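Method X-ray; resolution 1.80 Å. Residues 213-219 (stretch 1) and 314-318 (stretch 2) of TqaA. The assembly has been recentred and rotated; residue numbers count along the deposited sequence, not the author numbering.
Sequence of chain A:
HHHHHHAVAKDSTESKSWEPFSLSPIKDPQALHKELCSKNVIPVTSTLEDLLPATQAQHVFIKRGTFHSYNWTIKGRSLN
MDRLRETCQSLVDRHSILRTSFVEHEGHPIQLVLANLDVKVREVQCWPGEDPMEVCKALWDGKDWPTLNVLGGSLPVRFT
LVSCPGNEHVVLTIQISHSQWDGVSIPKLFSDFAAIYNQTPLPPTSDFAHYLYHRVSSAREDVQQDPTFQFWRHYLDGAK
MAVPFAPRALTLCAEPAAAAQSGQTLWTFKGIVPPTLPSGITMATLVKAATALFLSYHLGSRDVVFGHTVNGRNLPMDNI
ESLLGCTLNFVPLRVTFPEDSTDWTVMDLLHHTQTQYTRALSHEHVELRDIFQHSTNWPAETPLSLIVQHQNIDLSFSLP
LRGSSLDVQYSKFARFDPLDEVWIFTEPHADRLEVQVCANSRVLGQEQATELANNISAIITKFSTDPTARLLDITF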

ATOM      1  N   TYR A 213      16.270   3.172  -8.444  1.00 25.14           N
ATOM      2  CA  TYR A 213      17.418   3.801  -9.119  1.00 26.39           C
ATOM      3  C   TYR A 213      17.047   5.165  -9.696  1.00 26.60           C
ATOM      4  O   TYR A 213      17.819   6.131  -9.596  1.00 28.30           O
ATOM      5  CB  TYR A 213      17.969   2.891 -10.228  1.00 25.22           C
ATOM      6  CG  TYR A 213      18.722   1.698  -9.676  1.00 25.68           C
ATOM      7  CD1 TYR A 213      19.847   1.873  -8.879  1.00 28.83           C
ATOM      8  CD2 TYR A 213      18.307   0.396  -9.950  1.00 27.97           C
ATOM      9  CE1 TYR A 213      20.538   0.782  -8.356  1.00 31.40           C
ATOM     10  CE2 TYR A 213      18.991  -0.699  -9.437  1.00 25.10           C
ATOM     11  CZ  TYR A 213      20.104  -0.502  -8.643  1.00 27.96           C
ATOM     12  OH  TYR A 213      20.793  -1.576  -8.125  1.00 27.33           O
ATOM     13  N   HIS A 214      15.868   5.247 -10.299  1.00 23.96           N
ATOM     14  CA  HIS A 214      15.395   6.506 -10.867  1.00 29.51           C
ATOM     15  C   HIS A 214      15.207   7.604  -9.802  1.00 34.62           C
ATOM     16  O   HIS A 214      15.565   8.763 -10.046  1.00 28.97           O
ATOM     17  CB  HIS A 214      14.097   6.273 -11.626  1.00 27.06           C
ATOM     18  CG  HIS A 214      13.711   7.405 -12.520  1.00 42.17           C
ATOM     19  ND1 HIS A 214      13.137   8.566 -12.046  1.00 46.61           N
ATOM     20  CD2 HIS A 214      13.836   7.565 -13.859  1.00 39.73           C
ATOM     21  CE1 HIS A 214      12.913   9.389 -13.056  1.00 44.91           C
ATOM     22  NE2 HIS A 214      13.325   8.804 -14.167  1.00 48.46           N
ATOM     23  N   ARG A 215      14.660   7.255  -8.634  1.00 27.26           N
ATOM     24  CA  ARG A 215      14.589   8.212  -7.522  1.00 27.42           C
ATOM     25  C   ARG A 215      15.957   8.795  -7.173  1.00 33.96           C
ATOM     26  O   ARG A 215      16.093  10.003  -6.954  1.00 28.59           O
ATOM     27  CB  ARG A 215      14.010   7.573  -6.260  1.00 26.68           C
ATOM     28  CG  ARG A 215      12.533   7.281  -6.300  1.00 30.40           C
ATOM     29  CD  ARG A 215      11.980   7.226  -4.873  1.00 27.06           C
ATOM     30  NE  ARG A 215      12.770   6.346  -4.014  1.00 25.54           N
ATOM     31  CZ  ARG A 215      12.571   6.211  -2.705  1.00 28.32           C
ATOM     32  NH1 ARG A 215      11.607   6.905  -2.102  1.00 20.16           N
ATOM     33  NH2 ARG A 215      13.333   5.386  -1.998  1.00 24.16           N
ATOM     34  N   VAL A 216      16.966   7.933  -7.106  1.00 26.81           N
ATOM     35  CA  VAL A 216      18.304   8.362  -6.719  1.00 26.99           C
ATOM     36  C   VAL A 216      18.931   9.203  -7.826  1.00 32.84           C
ATOM     37  O   VAL A 216      19.622  10.182  -7.552  1.00 31.63           O
ATOM     38  CB  VAL A 216      19.209   7.153  -6.376  1.00 30.97           C
ATOM     39  CG1 VAL A 216      20.698   7.544  -6.398  1.00 32.87           C
ATOM     40  CG2 VAL A 216      18.826   6.606  -5.015  1.00 26.98           C
ATOM     41  N   SER A 217      18.660   8.852  -9.076  1.00 30.34           N
ATOM     42  CA  SER A 217      19.239   9.599 -10.179  1.00 35.31           C
ATOM     43  C   SER A 217      18.691  11.026 -10.234  1.00 35.07           C
ATOM     44  O   SER A 217      19.381  11.939 -10.694  1.00 33.34           O
ATOM     45  CB  SER A 217      18.985   8.891 -11.506  1.00 35.98           C
ATOM     46  OG  SER A 217      17.679   9.179 -11.967  1.00 44.76           O
ATOM     47  N   SER A 218      17.461  11.230  -9.768  1.00 31.75           N
ATOM     48  CA  SER A 218      16.861  12.564  -9.854  1.00 39.05           C
ATOM     49  C   SER A 218      17.223  13.430  -8.644  1.00 33.17           C
ATOM     50  O   SER A 218      17.010  14.644  -8.649  1.00 36.58           O
ATOM     51  CB  SER A 218      15.338  12.464 -10.010  1.00 40.22           C
ATOM     52  OG  SER A 218      14.732  11.932  -8.846  1.00 38.02           O
ATOM     53  N   ALA A 219      17.795  12.817  -7.619  1.00 28.59           N
ATOM     54  CA  ALA A 219      18.222  13.553  -6.431  1.00 29.92           C
ATOM     55  C   ALA A 219      19.544  14.262  -6.691  1.00 40.74           C
ATOM     56  O   ALA A 219      20.419  13.715  -7.371  1.00 35.03           O
ATOM     57  CB  ALA A 219      18.357  12.618  -5.228  1.00 29.65           C
TER
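Stretch 2, residues 314-318: NLPMD

Residues 213–218 of TqaA lie in a helix that begins earlier in the chain, and the five residues of stretch 2, which adopt no regular helix or strand, lie against one side of it. Asn314 has phi/psi of -103/4°, but from Leu315 onward the psi values lie between 103 and 152°, so the segment runs largely extended from Leu315 to Asp318. An extended backbone sends successive side chains in different directions, and here the CA-to-CB bonds of Leu315 and Met317 point toward the helix while that of Pro316 between them points sideways. As the register shows, the segment runs against the helix direction: Leu315 lies nearest Arg215, with their CA atoms 8.0 Å apart, and Met317 lies nearest the preceding residue, His214, at 7.4 Å between CA atoms. The contact is small, burying 236 Å² in all, and His214 supplies the largest share.

The aromatic interactions centre on His214, whose t rotamer (chi1 -166°) carries the imidazole out to meet the segment. Histidine suits this place because its flat ring offers a face to an aliphatic carbon, and Met317 covers one face of it. Met317 CB stands 3.8 Å from the centroid of the His214 ring and 21° off the ring normal, a CH-pi contact in which an aliphatic carbon meets the pi cloud. The sulfur approaches more obliquely, with Met317 SD 4.7 Å from the same His214 centroid and 32° off the normal. Methionine suits this place because its long, unbranched chain can follow the contour of its neighbour: chi1 at 90°, chi2 at 180° and chi3 at 62° bring Met317 CE to 3.5 Å from His214 CB.

The nonpolar packing is led by Leu315, which is buried in the whole assembly. Leucine suits this place because its forked end offers two methyl groups to the helix. Leu315 CD1 lies 3.6 Å from Arg215 CG and 4.0 Å from His214 ND1, while Leu315 CD2 reaches 4.4 Å from Ser218 OG. Arginine serves well here because the aliphatic part of its side chain can pack against a leucine methyl while the guanidinium, through NH1 and NH2, is hydrogen-bonded elsewhere in the structure. Ser218 contributes little, with 11 Å² covered. Pro316, whose ring is a compact nonpolar group, adds a looser contact, Pro316 CD lying 4.4 Å from His214 CE1.

The polar chemistry between the stretches is sparse. His214 NE2 comes within 2.8 Å of Pro316 O, yet the angle is poor and the pair does not form a hydrogen bond; no hydrogen bond joins the two segments at all. His214 ND1, buried by the contact, has no polar partner in the model. Within the helix, the usual backbone bonds are present, such as Ser217 N to Tyr213 O at 2.9 Å and Ser218 N to His214 O at 3.1 Å. Serine can also bond back to its own helix, as Ser217 OG does by donating to His214 O at 2.9 Å.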

ATOM      1  N   ASN A 314       4.233   9.655  -9.898  1.00 26.09           N
ATOM      2  CA  ASN A 314       4.293  10.862 -10.703  1.00 27.64           C
ATOM      3  C   ASN A 314       5.709  11.143 -11.179  1.00 30.38           C
ATOM      4  O   ASN A 314       5.962  12.145 -11.834  1.00 39.04           O
ATOM      5  CB  ASN A 314       3.715  12.038  -9.916  1.00 29.10           C
ATOM      6  CG  ASN A 314       2.226  11.855  -9.634  1.00 33.59           C
ATOM      7  OD1 ASN A 314       1.389  12.139 -10.489  1.00 40.59           O
ATOM      8  ND2 ASN A 314       1.894  11.343  -8.445  1.00 36.85           N
ATOM      9  N   LEU A 315       6.629  10.241 -10.867  1.00 30.30           N
ATOM     10  CA  LEU A 315       7.981  10.299 -11.421  1.00 35.50           C
ATOM     11  C   LEU A 315       7.987  10.023 -12.922  1.00 38.61           C
ATOM     12  O   LEU A 315       7.377   9.062 -13.384  1.00 43.53           O
ATOM     13  CB  LEU A 315       8.889   9.285 -10.730  1.00 39.65           C
ATOM     14  CG  LEU A 315       9.659   9.702  -9.484  1.00 37.02           C
ATOM     15  CD1 LEU A 315      10.531   8.542  -9.038  1.00 38.61           C
ATOM     16  CD2 LEU A 315      10.514  10.924  -9.762  1.00 35.72           C
ATOM     17  N   PRO A 316       8.697  10.853 -13.694  1.00 43.75           N
ATOM     18  CA  PRO A 316       8.773  10.540 -15.123  1.00 43.99           C
ATOM     19  C   PRO A 316       9.729   9.375 -15.388  1.00 44.05           C
ATOM     20  O   PRO A 316      10.945   9.543 -15.363  1.00 50.84           O
ATOM     21  CB  PRO A 316       9.292  11.842 -15.739  1.00 44.67           C
ATOM     22  CG  PRO A 316      10.098  12.468 -14.641  1.00 46.62           C
ATOM     23  CD  PRO A 316       9.405  12.099 -13.350  1.00 37.53           C
ATOM     24  N   MET A 317       9.176   8.196 -15.626  1.00 38.97           N
ATOM     25  CA  MET A 317       9.994   7.045 -15.970  1.00 42.10           C
ATOM     26  C   MET A 317       9.139   6.079 -16.764  1.00 43.34           C
ATOM     27  O   MET A 317       7.914   6.060 -16.613  1.00 40.27           O
ATOM     28  CB  MET A 317      10.586   6.385 -14.713  1.00 41.85           C
ATOM     29  CG  MET A 317       9.749   5.288 -14.059  1.00 42.23           C
ATOM     30  SD  MET A 317      10.563   4.604 -12.583  1.00 37.18           S
ATOM     31  CE  MET A 317      10.633   6.059 -11.555  1.00 42.25           C
ATOM     32  N   ASP A 318       9.778   5.306 -17.635  1.00 44.09           N
ATOM     33  CA  ASP A 318       9.057   4.334 -18.446  1.00 48.70           C
ATOM     34  C   ASP A 318       8.363   3.323 -17.549  1.00 41.40           C
ATOM     35  O   ASP A 318       8.947   2.856 -16.565  1.00 40.13           O
ATOM     36  CB  ASP A 318       9.999   3.622 -19.418  1.00 49.80           C
ATOM     37  CG  ASP A 318      10.612   4.567 -20.436  1.00 57.49           C
ATOM     38  OD1 ASP A 318       9.963   5.579 -20.781  1.00 57.84           O
ATOM     39  OD2 ASP A 318      11.743   4.299 -20.892  1.00 66.86           O
TER